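Local coordinates for protein lysozyme (Asticcacaulis excentricus, PDB 6H9D) that is the muramidase domain of SpmX, of the peptidoglycan-cleaving lysozyme class, and is probably involved in cell morphogenesis and stalk synthesis, at residues 82-87 against 144-149. Residues are numbered along the deposited sequence; the frame is centred on the assembly and turned at random.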
ATOM      1  N   ASP A  82      -0.111  -4.110  -9.134  1.00 29.16           N
ATOM      2  CA  ASP A  82       0.016  -2.732  -8.678  1.00 30.04           C
ATOM      3  C   ASP A  82      -1.013  -2.455  -7.562  1.00 29.91           C
ATOM      4  O   ASP A  82      -0.683  -1.892  -6.538  1.00 27.02           O
ATOM      5  CB  ASP A  82      -0.209  -1.755  -9.832  1.00 34.20           C
ATOM      6  CG  ASP A  82       0.963  -1.575 -10.782  1.00 42.21           C
ATOM      7  OD1 ASP A  82       2.089  -2.052 -10.468  1.00 39.04           O
ATOM      8  OD2 ASP A  82       0.746  -0.934 -11.812  1.00 35.50           O
ATOM      9  N   ALA A  83      -2.275  -2.819  -7.804  1.00 25.70           N
ATOM     10  CA  ALA A  83      -3.359  -2.615  -6.804  1.00 29.50           C
ATOM     11  C   ALA A  83      -3.090  -3.428  -5.529  1.00 27.27           C
ATOM     12  O   ALA A  83      -3.354  -2.934  -4.427  1.00 27.26           O
ATOM     13  CB  ALA A  83      -4.705  -2.972  -7.382  1.00 26.37           C
ATOM     14  N   LEU A  84      -2.630  -4.678  -5.679  1.00 27.24           N
ATOM     15  CA  LEU A  84      -2.336  -5.511  -4.494  1.00 29.61           C
ATOM     16  C   LEU A  84      -1.160  -4.931  -3.689  1.00 27.96           C
ATOM     17  O   LEU A  84      -1.186  -4.990  -2.476  1.00 27.29           O
ATOM     18  CB  LEU A  84      -2.069  -6.960  -4.904  1.00 30.90           C
ATOM     19  CG  LEU A  84      -3.307  -7.749  -5.332  1.00 31.29           C
ATOM     20  CD1 LEU A  84      -2.921  -9.148  -5.760  1.00 29.69           C
ATOM     21  CD2 LEU A  84      -4.364  -7.809  -4.240  1.00 32.26           C
ATOM     22  N   VAL A  85      -0.152  -4.370  -4.361  1.00 24.72           N
ATOM     23  CA  VAL A  85       0.969  -3.742  -3.659  1.00 28.14           C
ATOM     24  C   VAL A  85       0.479  -2.533  -2.853  1.00 29.84           C
ATOM     25  O   VAL A  85       0.857  -2.354  -1.701  1.00 31.42           O
ATOM     26  CB  VAL A  85       2.084  -3.342  -4.636  1.00 34.34           C
ATOM     27  CG1 VAL A  85       3.110  -2.455  -3.955  1.00 35.05           C
ATOM     28  CG2 VAL A  85       2.768  -4.561  -5.228  1.00 34.06           C
ATOM     29  N   SER A  86      -0.411  -1.732  -3.449  1.00 29.36           N
ATOM     30  CA  SER A  86      -0.974  -0.575  -2.799  1.00 26.69           C
ATOM     31  C   SER A  86      -1.736  -1.026  -1.555  1.00 27.33           C
ATOM     32  O   SER A  86      -1.578  -0.465  -0.455  1.00 28.85           O
ATOM     33  CB  SER A  86      -1.871   0.218  -3.735  1.00 29.01           C
ATOM     34  OG  SER A  86      -2.444   1.345  -3.058  1.00 30.58           O
ATOM     35  N   PHE A  87      -2.513  -2.094  -1.733  1.00 23.94           N
ATOM     36  CA  PHE A  87      -3.386  -2.612  -0.707  1.00 24.30           C
ATOM     37  C   PHE A  87      -2.538  -3.199   0.440  1.00 28.80           C
ATOM     38  O   PHE A  87      -2.707  -2.846   1.593  1.00 31.33           O
ATOM     39  CB  PHE A  87      -4.320  -3.658  -1.312  1.00 24.78           C
ATOM     40  CG  PHE A  87      -5.225  -4.328  -0.308  1.00 24.85           C
ATOM     41  CD1 PHE A  87      -6.300  -3.650   0.234  1.00 30.66           C
ATOM     42  CD2 PHE A  87      -4.990  -5.630   0.096  1.00 29.57           C
ATOM     43  CE1 PHE A  87      -7.122  -4.263   1.168  1.00 35.56           C
ATOM     44  CE2 PHE A  87      -5.823  -6.246   1.017  1.00 32.61           C
ATOM     45  CZ  PHE A  87      -6.884  -5.561   1.557  1.00 31.60           C
ATOM     46  N   SER A 144     -10.693  -0.296  -8.574  1.00 27.58           N
ATOM     47  CA  SER A 144     -10.776   0.145  -9.985  1.00 30.16           C
ATOM     48  C   SER A 144      -9.565  -0.354 -10.766  1.00 28.05           C
ATOM     49  O   SER A 144      -9.729  -1.011 -11.790  1.00 25.98           O
ATOM     50  CB  SER A 144     -10.911   1.631 -10.132  1.00 30.59           C
ATOM     51  OG  SER A 144     -12.221   2.037  -9.779  1.00 37.39           O
ATOM     52  N   LEU A 145      -8.368  -0.079 -10.247  1.00 28.19           N
ATOM     53  CA  LEU A 145      -7.149  -0.502 -10.930  1.00 28.10           C
ATOM     54  C   LEU A 145      -7.109  -2.030 -11.014  1.00 26.25           C
ATOM     55  O   LEU A 145      -6.817  -2.604 -12.072  1.00 28.86           O
ATOM     56  CB  LEU A 145      -5.920   0.035 -10.182  1.00 29.41           C
ATOM     57  CG  LEU A 145      -4.561  -0.346 -10.783  1.00 30.95           C
ATOM     58  CD1 LEU A 145      -4.443   0.185 -12.218  1.00 38.47           C
ATOM     59  CD2 LEU A 145      -3.413   0.190  -9.944  1.00 32.65           C
ATOM     60  N   PHE A 146      -7.357  -2.679  -9.870  1.00 27.72           N
ATOM     61  CA  PHE A 146      -7.279  -4.127  -9.740  1.00 26.19           C
ATOM     62  C   PHE A 146      -8.093  -4.811 -10.846  1.00 32.42           C
ATOM     63  O   PHE A 146      -7.667  -5.842 -11.369  1.00 26.17           O
ATOM     64  CB  PHE A 146      -7.799  -4.589  -8.377  1.00 27.85           C
ATOM     65  CG  PHE A 146      -7.707  -6.078  -8.147  1.00 28.64           C
ATOM     66  CD1 PHE A 146      -6.495  -6.678  -7.804  1.00 28.87           C
ATOM     67  CD2 PHE A 146      -8.832  -6.879  -8.254  1.00 34.84           C
ATOM     68  CE1 PHE A 146      -6.409  -8.046  -7.590  1.00 28.20           C
ATOM     69  CE2 PHE A 146      -8.750  -8.244  -8.022  1.00 34.90           C
ATOM     70  CZ  PHE A 146      -7.540  -8.833  -7.710  1.00 36.39           C
ATOM     71  N   LEU A 147      -9.275  -4.249 -11.155  1.00 29.92           N
ATOM     72  CA  LEU A 147     -10.216  -4.843 -12.085  1.00 30.36           C
ATOM     73  C   LEU A 147     -10.081  -4.253 -13.504  1.00 31.38           C
ATOM     74  O   LEU A 147     -10.906  -4.508 -14.322  1.00 31.25           O
ATOM     75  CB  LEU A 147     -11.635  -4.611 -11.542  1.00 29.96           C
ATOM     76  CG  LEU A 147     -11.974  -5.337 -10.246  1.00 31.52           C
ATOM     77  CD1 LEU A 147     -13.327  -4.895  -9.714  1.00 34.03           C
ATOM     78  CD2 LEU A 147     -11.933  -6.834 -10.437  1.00 27.63           C
ATOM     79  N   THR A 148      -9.046  -3.453 -13.786  1.00 30.95           N
ATOM     80  CA  THR A 148      -8.781  -2.978 -15.160  1.00 29.65           C
ATOM     81  C   THR A 148      -7.853  -3.969 -15.863  1.00 33.26           C
ATOM     82  O   THR A 148      -6.752  -4.253 -15.385  1.00 32.79           O
ATOM     83  CB  THR A 148      -8.161  -1.578 -15.153  1.00 33.94           C
ATOM     84  OG1 THR A 148      -8.992  -0.707 -14.381  1.00 37.89           O
ATOM     85  CG2 THR A 148      -7.933  -1.020 -16.544  1.00 34.45           C
ATOM     86  N   PRO A 149      -8.261  -4.566 -17.007  1.00 40.44           N
ATOM     87  CA  PRO A 149      -7.394  -5.508 -17.735  1.00 46.02           C
ATOM     88  C   PRO A 149      -5.970  -5.010 -18.044  1.00 41.87           C
ATOM     89  O   PRO A 149      -5.826  -3.834 -18.417  1.00 45.72           O
ATOM     90  CB  PRO A 149      -8.150  -5.685 -19.062  1.00 56.02           C
ATOM     91  CG  PRO A 149      -9.618  -5.477 -18.698  1.00 43.01           C
ATOM     92  CD  PRO A 149      -9.596  -4.417 -17.615  1.00 47.98           C
TER
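A83 sets its methyl against the backbone and CB of F146 where, in the phage-lysozyme fold, the last turn of the C-terminal helix 133-146 meets helix 78-91. The contact is apolar, and no hydrogen bond joins the two segments. Backbones are near here, with CA of A83 and CA of F146 5.1 Å apart; a side chain as short as alanine's permits this. A83 CB lies 3.6 Å from F146 CB and also borders the ring edge, near the ring plane. With its CG anti to the backbone N (chi1 -178°), F146 extends its ring past A83 to the isobutyl group of L84. The branch point L84 CG stands 3.8 Å from F146 CE1, and both L84 methyls reach the same ring carbon, the two side chains meeting at a slant. V101 beside L84, V105, V110 and A114 beside F146, and L13 beside L145 continue the apolar packing into helices 100-106, 110-116 and 8-16. Flanking A83, L145 lays one methyl against the start of 82-87: CD2 is 3.7 Å from D82 CB and also near the backbone N of A83. The D82 carboxylate bonds elsewhere, OD2 to S7 and OD1 to Q78, while its methylene meets L145. Polar bonds gather where the chain leaves the helix after F146. T148 N bonds to L145 O at 2.9 Å, and N79 ND2 holds T148 O. T148 OG1 donates to S144 O over 2.7 Å, approaching from above the carbonyl plane, 38° out of it.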